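Local coordinates for trwC protein (Escherichia coli, PDB 1OMH), which recognises and processes the plasmid's origin-of-transfer DNA as the relaxase of bacterial conjugation, here represented by its N-terminal relaxase domain, at a contact of chain A with DNA. Coordinates in Å, arbitrary orientation; residue numbers count along the deposited sequence, not the author numbering.

Site 1: a contact of chain A with DNA. Residues 2, 186, 189-190. With nucleotides of chain B.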
loop_
_atom_site.group_PDB
_atom_site.type_symbol
_atom_site.label_atom_id
_atom_site.label_comp_id
_atom_site.label_asym_id
_atom_site.label_seq_id
_atom_site.Cartn_x
_atom_site.Cartn_y
_atom_site.Cartn_z
ATOM N N LEU A 2 -6.729 -1.318 -1.417
ATOM C CA LEU A 2 -5.487 -2.044 -1.649
ATOM C C LEU A 2 -5.231 -2.041 -3.152
ATOM O O LEU A 2 -6.113 -2.360 -3.948
ATOM C CB LEU A 2 -5.587 -3.495 -1.162
ATOM C CG LEU A 2 -4.304 -4.282 -0.828
ATOM C CD1 LEU A 2 -4.467 -5.726 -1.277
ATOM C CD2 LEU A 2 -3.084 -3.677 -1.488
ATOM N N VAL A 186 -0.899 -11.094 -6.779
ATOM C CA VAL A 186 -1.486 -10.082 -7.660
ATOM C C VAL A 186 -2.972 -10.335 -7.923
ATOM O O VAL A 186 -3.805 -9.445 -7.738
ATOM C CB VAL A 186 -0.741 -10.023 -9.019
ATOM C CG1 VAL A 186 -1.453 -9.065 -9.976
ATOM C CG2 VAL A 186 0.687 -9.575 -8.802
ATOM N N THR A 189 -5.483 -9.504 -5.149
ATOM C CA THR A 189 -5.499 -8.125 -4.643
ATOM C C THR A 189 -6.862 -7.706 -4.096
ATOM O O THR A 189 -6.955 -7.122 -3.011
ATOM C CB THR A 189 -5.093 -7.118 -5.740
ATOM O OG1 THR A 189 -3.758 -7.398 -6.173
ATOM C CG2 THR A 189 -5.155 -5.689 -5.201
ATOM N N ARG A 190 -7.917 -7.988 -4.852
ATOM C CA ARG A 190 -9.265 -7.645 -4.413
ATOM C C ARG A 190 -9.555 -8.338 -3.088
ATOM O O ARG A 190 -10.048 -7.715 -2.148
ATOM C CB ARG A 190 -10.291 -8.085 -5.463
ATOM C CG ARG A 190 -11.707 -8.229 -4.934
ATOM C CD ARG A 190 -12.455 -6.924 -4.965
ATOM N NE ARG A 190 -12.761 -6.520 -6.333
ATOM C CZ ARG A 190 -13.564 -5.509 -6.649
ATOM N NH1 ARG A 190 -14.146 -4.800 -5.691
ATOM N NH2 ARG A 190 -13.781 -5.205 -7.921
ATOM P P DA B 19 -6.667 -10.475 -13.438
ATOM O OP1 DA B 19 -7.319 -11.545 -12.641
ATOM O OP2 DA B 19 -7.218 -10.103 -14.752
ATOM O "O5'" DA B 19 -6.565 -9.167 -12.521
ATOM C "C5'" DA B 19 -6.362 -9.217 -11.088
ATOM C "C4'" DA B 19 -5.807 -7.885 -10.633
ATOM O "O4'" DA B 19 -4.710 -7.608 -11.494
ATOM C "C3'" DA B 19 -6.718 -6.647 -10.655
ATOM O "O3'" DA B 19 -6.620 -6.214 -9.286
ATOM C "C2'" DA B 19 -5.810 -5.545 -11.183
ATOM C "C1'" DA B 19 -4.645 -6.262 -11.836
ATOM N N9 DA B 19 -4.408 -6.226 -13.266
ATOM C C8 DA B 19 -5.199 -6.509 -14.351
ATOM N N7 DA B 19 -4.547 -6.490 -15.489
ATOM C C5 DA B 19 -3.251 -6.148 -15.122
ATOM C C6 DA B 19 -2.068 -5.975 -15.858
ATOM N N6 DA B 19 -1.985 -6.125 -17.183
ATOM N N1 DA B 19 -0.952 -5.637 -15.179
ATOM C C2 DA B 19 -1.024 -5.486 -13.850
ATOM N N3 DA B 19 -2.075 -5.626 -13.046
ATOM C C4 DA B 19 -3.166 -5.961 -13.760
ATOM P P DT B 20 -7.765 -5.335 -8.576
ATOM O OP1 DT B 20 -7.024 -4.433 -7.660
ATOM O OP2 DT B 20 -8.722 -6.316 -8.027
ATOM O "O5'" DT B 20 -8.460 -4.471 -9.723
ATOM C "C5'" DT B 20 -8.099 -3.104 -9.984
ATOM C "C4'" DT B 20 -9.010 -2.548 -11.054
ATOM O "O4'" DT B 20 -9.006 -3.498 -12.138
ATOM C "C3'" DT B 20 -10.474 -2.436 -10.598
ATOM O "O3'" DT B 20 -10.868 -1.063 -10.776
ATOM C "C2'" DT B 20 -11.268 -2.824 -11.835
ATOM C "C1'" DT B 20 -10.275 -3.500 -12.742
ATOM N N1 DT B 20 -10.554 -4.801 -13.352
ATOM C C2 DT B 20 -11.043 -4.726 -14.632
ATOM O O2 DT B 20 -11.247 -3.664 -15.201
ATOM N N3 DT B 20 -11.277 -5.934 -15.230
ATOM C C4 DT B 20 -11.067 -7.187 -14.693
ATOM O O4 DT B 20 -11.310 -8.180 -15.372
ATOM C C5 DT B 20 -10.555 -7.200 -13.332
ATOM C C7 DT B 20 -10.297 -8.517 -12.662
ATOM C C6 DT B 20 -10.333 -6.016 -12.731
ATOM P P DT B 21 -10.630 0.049 -9.646
ATOM O OP1 DT B 21 -11.045 1.288 -10.356
ATOM O OP2 DT B 21 -9.269 -0.045 -9.087
ATOM O "O5'" DT B 21 -11.703 -0.271 -8.512
ATOM C "C5'" DT B 21 -13.107 -0.199 -8.784
ATOM C "C4'" DT B 21 -13.900 -0.102 -7.497
ATOM O "O4'" DT B 21 -13.506 -1.184 -6.615
ATOM C "C3'" DT B 21 -13.664 1.188 -6.700
ATOM O "O3'" DT B 21 -14.848 1.997 -6.836
ATOM C "C2'" DT B 21 -13.827 0.736 -5.258
ATOM C "C1'" DT B 21 -13.595 -0.767 -5.263
ATOM N N1 DT B 21 -12.449 -1.306 -4.480
ATOM C C2 DT B 21 -12.415 -1.019 -3.122
ATOM O O2 DT B 21 -13.250 -0.333 -2.557
ATOM N N3 DT B 21 -11.357 -1.571 -2.445
ATOM C C4 DT B 21 -10.348 -2.359 -2.963
ATOM O O4 DT B 21 -9.463 -2.787 -2.214
ATOM C C5 DT B 21 -10.436 -2.616 -4.389
ATOM C C7 DT B 21 -9.386 -3.460 -5.041
ATOM C C6 DT B 21 -11.464 -2.079 -5.068
HETATM O O HOH W 1 -7.657 -8.871 -7.505
HETATM O O HOH W 2 -6.662 -2.202 -6.349
HETATM O O HOH W 3 -11.068 -7.198 -8.868
#
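The phosphate oxygen OP2 of DT20 is gripped through two waters that both lead to Arg190. Water 3 lies 2.6 Å from OP2 of DT20 and is shared with the guanidinium nitrogen NE of Arg190. Water 1 lies 2.8 Å from the same OP2 of DT20 and bonds to the backbone N of Arg190, in the first turn of helix 189-206. The other phosphate oxygen, OP1, is reached through a different water and residue: water 2 stands 2.6 Å from OP1 of DT20 and bonds to the carbonyl O of Leu2. The DT20 phosphate is bridged by water to the start of helix 189-206 and to strand 2-8. Direct base reading comes from Leu2, whose backbone N donates to O4 on the Watson-Crick edge of unpaired DT21 at 3.2 Å. The bond is bent, 140° at the hydrogen, and uses an edge that pairing would occupy. The Arg190 side chain runs alongside the DT20 phosphate, CB 3.5 Å from OP2 of DT20, with CG anti to its N (chi1 160°), then bends at chi2 and chi3, which carries NH1 alongside the sugar of DT21, 3.8 Å from O4'. Thr189 presents its methyl group to the phosphate, CG2 being 3.3 Å from OP1 of DT20. Its hydroxyl points away from the DNA: OG1 donates to the carbonyl O of Val186 at 2.6 Å, 19° out of the carbonyl plane.

Site 2: a contact of chain A with DNA. Residues 74-77. With nucleotides of chain B.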
loop_
_atom_site.group_PDB
_atom_site.type_symbol
_atom_site.label_atom_id
_atom_site.label_comp_id
_atom_site.label_asym_id
_atom_site.label_seq_id
_atom_site.Cartn_x
_atom_site.Cartn_y
_atom_site.Cartn_z
ATOM N N THR A 74 16.827 -13.332 -16.172
ATOM C CA THR A 74 15.951 -12.311 -16.738
ATOM C C THR A 74 16.371 -12.012 -18.168
ATOM O O THR A 74 17.551 -11.782 -18.443
ATOM C CB THR A 74 16.012 -10.997 -15.923
ATOM O OG1 THR A 74 15.519 -11.228 -14.598
ATOM C CG2 THR A 74 15.174 -9.918 -16.590
ATOM N N ARG A 75 15.404 -12.005 -19.079
ATOM C CA ARG A 75 15.688 -11.731 -20.482
ATOM C C ARG A 75 16.048 -10.273 -20.741
ATOM O O ARG A 75 15.346 -9.359 -20.313
ATOM C CB ARG A 75 14.493 -12.128 -21.343
ATOM C CG ARG A 75 14.398 -13.626 -21.595
ATOM C CD ARG A 75 13.080 -13.991 -22.263
ATOM N NE ARG A 75 12.731 -13.069 -23.340
ATOM C CZ ARG A 75 11.708 -13.250 -24.170
ATOM N NH1 ARG A 75 10.941 -14.324 -24.050
ATOM N NH2 ARG A 75 11.442 -12.356 -25.111
ATOM N N GLN A 76 17.150 -10.069 -21.458
ATOM C CA GLN A 76 17.628 -8.735 -21.792
ATOM C C GLN A 76 16.567 -7.879 -22.466
ATOM O O GLN A 76 16.589 -6.652 -22.358
ATOM C CB GLN A 76 18.859 -8.826 -22.702
ATOM C CG GLN A 76 20.188 -8.841 -21.962
ATOM C CD GLN A 76 20.531 -7.485 -21.366
ATOM N N ASP A 77 15.637 -8.515 -23.168
ATOM C CA ASP A 77 14.591 -7.760 -23.843
ATOM C C ASP A 77 13.381 -7.545 -22.929
ATOM O O ASP A 77 12.386 -6.951 -23.331
ATOM C CB ASP A 77 14.164 -8.477 -25.127
ATOM C CG ASP A 77 13.198 -9.615 -24.868
ATOM O OD1 ASP A 77 13.481 -10.462 -23.997
ATOM O OD2 ASP A 77 12.154 -9.662 -25.549
ATOM P P DA B 5 8.790 -20.133 -28.887
ATOM O OP1 DA B 5 8.412 -19.909 -30.307
ATOM O OP2 DA B 5 9.384 -21.433 -28.480
ATOM O "O5'" DA B 5 9.811 -18.990 -28.455
ATOM C "C5'" DA B 5 9.570 -17.619 -28.765
ATOM C "C4'" DA B 5 10.416 -16.743 -27.872
ATOM O "O4'" DA B 5 10.139 -17.111 -26.507
ATOM C "C3'" DA B 5 11.928 -16.906 -28.050
ATOM O "O3'" DA B 5 12.381 -15.720 -28.727
ATOM C "C2'" DA B 5 12.466 -16.703 -26.644
ATOM C "C1'" DA B 5 11.305 -17.004 -25.720
ATOM N N9 DA B 5 11.380 -18.169 -24.840
ATOM C C8 DA B 5 11.332 -19.517 -25.107
ATOM N N7 DA B 5 11.360 -20.269 -24.029
ATOM C C5 DA B 5 11.447 -19.353 -22.986
ATOM C C6 DA B 5 11.511 -19.495 -21.584
ATOM N N6 DA B 5 11.480 -20.663 -20.938
ATOM N N1 DA B 5 11.604 -18.370 -20.849
ATOM C C2 DA B 5 11.628 -17.192 -21.472
ATOM N N3 DA B 5 11.569 -16.926 -22.765
ATOM C C4 DA B 5 11.478 -18.061 -23.477
ATOM P P DC B 6 13.928 -15.551 -29.153
ATOM O OP1 DC B 6 13.971 -14.283 -29.926
ATOM O OP2 DC B 6 14.420 -16.809 -29.773
ATOM O "O5'" DC B 6 14.711 -15.309 -27.784
ATOM C "C5'" DC B 6 14.576 -14.067 -27.093
ATOM C "C4'" DC B 6 14.834 -14.235 -25.613
ATOM O "O4'" DC B 6 14.325 -15.510 -25.163
ATOM C "C3'" DC B 6 16.322 -14.243 -25.252
ATOM O "O3'" DC B 6 16.515 -12.990 -24.590
ATOM C "C2'" DC B 6 16.405 -15.166 -24.049
ATOM C "C1'" DC B 6 15.115 -15.946 -24.085
ATOM N N1 DC B 6 15.049 -17.405 -23.912
ATOM C C2 DC B 6 15.025 -17.859 -22.605
ATOM O O2 DC B 6 15.124 -17.020 -21.700
ATOM N N3 DC B 6 14.897 -19.176 -22.351
ATOM C C4 DC B 6 14.804 -20.039 -23.359
ATOM N N4 DC B 6 14.660 -21.330 -23.047
ATOM C C5 DC B 6 14.850 -19.611 -24.724
ATOM C C6 DC B 6 14.979 -18.291 -24.953
ATOM P P DC B 7 17.965 -12.315 -24.508
ATOM O OP1 DC B 7 17.669 -10.896 -24.823
ATOM O OP2 DC B 7 18.943 -13.066 -25.336
ATOM O "O5'" DC B 7 18.359 -12.424 -22.963
ATOM C "C5'" DC B 7 19.567 -13.061 -22.536
ATOM C "C4'" DC B 7 19.432 -13.507 -21.098
ATOM O "O4'" DC B 7 18.330 -14.443 -21.018
ATOM C "C3'" DC B 7 20.639 -14.256 -20.533
ATOM O "O3'" DC B 7 21.405 -13.390 -19.690
ATOM C "C2'" DC B 7 20.010 -15.216 -19.538
ATOM C "C1'" DC B 7 18.601 -15.454 -20.054
ATOM N N1 DC B 7 18.440 -16.778 -20.692
ATOM C C2 DC B 7 18.313 -17.900 -19.867
ATOM O O2 DC B 7 18.303 -17.744 -18.633
ATOM N N3 DC B 7 18.206 -19.127 -20.429
ATOM C C4 DC B 7 18.213 -19.258 -21.756
ATOM N N4 DC B 7 18.108 -20.492 -22.260
ATOM C C5 DC B 7 18.327 -18.132 -22.622
ATOM C C6 DC B 7 18.435 -16.922 -22.053
#
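A loop of the relaxase domain, residues 74-77, meets the base-paired part of the origin-of-transfer DNA and sends Arg75 into the minor groove. NH1 of Arg75 donates to N3 on the sugar edge of DA5 at 3.0 Å, with the base nitrogen 17° out of the guanidinium plane. The aliphatic stem lies along the groove wall, CD 3.4 Å from C1' of DC6. One face of the guanidinium is covered near its rim by the DC6 sugar, whose C4' sits 3.3 Å above the plane. Asp77 fixes the rotation of this group from its NE/NH2 edge in a side-on salt bridge: NE and NH2 of Arg75 meet its two carboxylate oxygens, NE to OD1 at 2.8 Å on the syn lone pair. The aspartate swings back to do so because CG lies between its own N and carbonyl carbon, chi1 80°. This pairing is likely to soften the charge presented to the groove. A leucine in place of Arg75 would probably leave N3 of DA5 without its donor and the Asp77 carboxylate without its cationic mate. One residue on, the loop holds the strand by its main chain, N of Gln76 donating to the backbone oxygen O5' of DC7 at 3.0 Å.

Site 3: a contact of chain A with DNA. Residues 92, 159, 233, 235-236. With nucleotides of chain B.
Thr236, near the start of helix 234-246 in this TrwC-family relaxase domain, closes tightly on the phosphate of unpaired DC24. Its hydroxyl OG1 donates to OP2 of DC24 at 2.7 Å and its backbone N to the same oxygen at 2.9 Å, a two-point grip at a helix N-terminus, whose dipole is likely to add to the hold. OG1 sits anti to the carbonyl carbon (chi1 -63°), beside the backbone N, which lets both donors converge on one oxygen. CB of Thr236 also lies 4.0 Å from C5 of the DC24 base. Ser233 adds its CB, 3.3 Å from OP2 of DC24, and packs OG against the DT23 sugar. Lys92 takes the other phosphate oxygen: NZ forms a salt bridge with OP1 of DC24 at 2.9 Å. Its chain bends at chi2 and chi3, laying CE beside the sugar of DT23, with C4' 3.7 Å away. NZ also donates to OE1 of Gln159 at 2.8 Å, tilted 21° from the carbonyl plane. NE2 of Gln159 donates to O2 on the sugar edge of DT23 at 2.8 Å, the acceptor in the amide plane; together the two bonds probably fix the amide's flip. The looser side relies on water. Water 4 links the backbone N of Arg235 to OP1 of DC24, while Arg235 touches the DC24 sugar-phosphate mainly with its CB. Water 5 joins the backbone N of Lys92 to OP1 of DT23.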
loop_
_atom_site.group_PDB
_atom_site.type_symbol
_atom_site.label_atom_id
_atom_site.label_comp_id
_atom_site.label_asym_id
_atom_site.label_seq_id
_atom_site.Cartn_x
_atom_site.Cartn_y
_atom_site.Cartn_z
ATOM N N LYS A 92 -11.016 7.763 4.319
ATOM C CA LYS A 92 -10.662 9.133 4.701
ATOM C C LYS A 92 -11.031 9.483 6.144
ATOM O O LYS A 92 -10.239 10.099 6.850
ATOM C CB LYS A 92 -11.317 10.142 3.741
ATOM C CG LYS A 92 -10.924 11.599 4.002
ATOM C CD LYS A 92 -9.425 11.843 3.779
ATOM C CE LYS A 92 -9.020 11.583 2.322
ATOM N NZ LYS A 92 -7.604 11.956 2.053
ATOM N N GLN A 159 -3.852 11.323 4.984
ATOM C CA GLN A 159 -4.017 10.140 4.149
ATOM C C GLN A 159 -3.131 9.018 4.668
ATOM O O GLN A 159 -1.975 8.862 4.253
ATOM C CB GLN A 159 -3.649 10.498 2.701
ATOM C CG GLN A 159 -3.823 9.392 1.661
ATOM C CD GLN A 159 -5.251 8.894 1.537
ATOM O OE1 GLN A 159 -6.208 9.571 1.933
ATOM N NE2 GLN A 159 -5.404 7.706 0.967
ATOM N N SER A 233 -10.465 15.532 0.582
ATOM C CA SER A 233 -10.138 14.626 -0.521
ATOM C C SER A 233 -9.878 15.413 -1.801
ATOM O O SER A 233 -10.582 15.256 -2.796
ATOM C CB SER A 233 -11.279 13.630 -0.762
ATOM O OG SER A 233 -11.495 12.811 0.379
ATOM N N ARG A 235 -7.402 15.185 -3.989
ATOM C CA ARG A 235 -7.041 14.365 -5.144
ATOM C C ARG A 235 -8.291 13.808 -5.826
ATOM O O ARG A 235 -8.372 13.779 -7.053
ATOM C CB ARG A 235 -6.088 13.238 -4.731
ATOM C CG ARG A 235 -4.681 13.734 -4.395
ATOM C CD ARG A 235 -3.935 14.187 -5.655
ATOM N NE ARG A 235 -3.714 13.057 -6.553
ATOM C CZ ARG A 235 -4.069 13.033 -7.835
ATOM N NH1 ARG A 235 -4.662 14.085 -8.385
ATOM N NH2 ARG A 235 -3.840 11.947 -8.562
ATOM N N THR A 236 -9.279 13.391 -5.038
ATOM C CA THR A 236 -10.515 12.863 -5.608
ATOM C C THR A 236 -11.196 13.956 -6.424
ATOM O O THR A 236 -11.751 13.692 -7.492
ATOM C CB THR A 236 -11.498 12.398 -4.513
ATOM O OG1 THR A 236 -10.914 11.314 -3.782
ATOM C CG2 THR A 236 -12.814 11.950 -5.130
ATOM P P DT B 23 -13.964 7.710 -1.316
ATOM O OP1 DT B 23 -14.442 7.725 0.088
ATOM O OP2 DT B 23 -14.791 8.326 -2.380
ATOM O "O5'" DT B 23 -12.476 8.301 -1.376
ATOM C "C5'" DT B 23 -12.147 9.615 -0.843
ATOM C "C4'" DT B 23 -10.793 9.566 -0.162
ATOM O "O4'" DT B 23 -10.800 8.437 0.719
ATOM C "C3'" DT B 23 -9.530 9.449 -1.038
ATOM O "O3'" DT B 23 -8.733 10.565 -0.606
ATOM C "C2'" DT B 23 -8.642 8.490 -0.262
ATOM C "C1'" DT B 23 -9.550 7.805 0.742
ATOM N N1 DT B 23 -9.765 6.346 0.735
ATOM C C2 DT B 23 -8.682 5.503 0.751
ATOM O O2 DT B 23 -7.536 5.890 0.614
ATOM N N3 DT B 23 -8.996 4.179 0.945
ATOM C C4 DT B 23 -10.259 3.633 1.094
ATOM O O4 DT B 23 -10.380 2.427 1.304
ATOM C C5 DT B 23 -11.354 4.575 0.990
ATOM C C7 DT B 23 -12.763 4.086 1.107
ATOM C C6 DT B 23 -11.054 5.860 0.801
ATOM P P DC B 24 -7.845 11.444 -1.618
ATOM O OP1 DC B 24 -6.867 12.079 -0.697
ATOM O OP2 DC B 24 -8.757 12.292 -2.429
ATOM O "O5'" DC B 24 -7.088 10.432 -2.592
ATOM C "C5'" DC B 24 -5.891 9.731 -2.216
ATOM C "C4'" DC B 24 -5.527 8.764 -3.317
ATOM O "O4'" DC B 24 -6.723 8.038 -3.669
ATOM C "C3'" DC B 24 -5.032 9.429 -4.608
ATOM O "O3'" DC B 24 -3.662 8.984 -4.705
ATOM C "C2'" DC B 24 -5.629 8.565 -5.709
ATOM C "C1'" DC B 24 -6.752 7.790 -5.058
ATOM N N1 DC B 24 -8.129 7.927 -5.555
ATOM C C2 DC B 24 -8.463 7.267 -6.741
ATOM O O2 DC B 24 -7.569 6.696 -7.370
ATOM N N3 DC B 24 -9.747 7.267 -7.162
ATOM C C4 DC B 24 -10.679 7.905 -6.451
ATOM N N4 DC B 24 -11.940 7.854 -6.884
ATOM C C5 DC B 24 -10.360 8.623 -5.260
ATOM C C6 DC B 24 -9.082 8.617 -4.858
HETATM O O HOH W 4 -6.040 14.358 -1.253
HETATM O O HOH W 5 -13.301 7.503 2.675
#

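All three sites lie on one protein chain and follow one 25-nucleotide DNA strand, but share no protein residue or secondary-structure element. The C-alpha centres of site 1 and site 2 are about 27 Å apart, those of sites 1 and 3 about 20 Å, and those of sites 2 and 3 about 39 Å. Site 2 grips the paired region; site 1 and site 3 hold unpaired DNA towards the 3' end. One domain thus binds both duplex and single strand. Gln159 of site 3 shares strand 158-167 with the metal ligands His161 and His163, metal-free here, so the strand is probably guided towards that metal site.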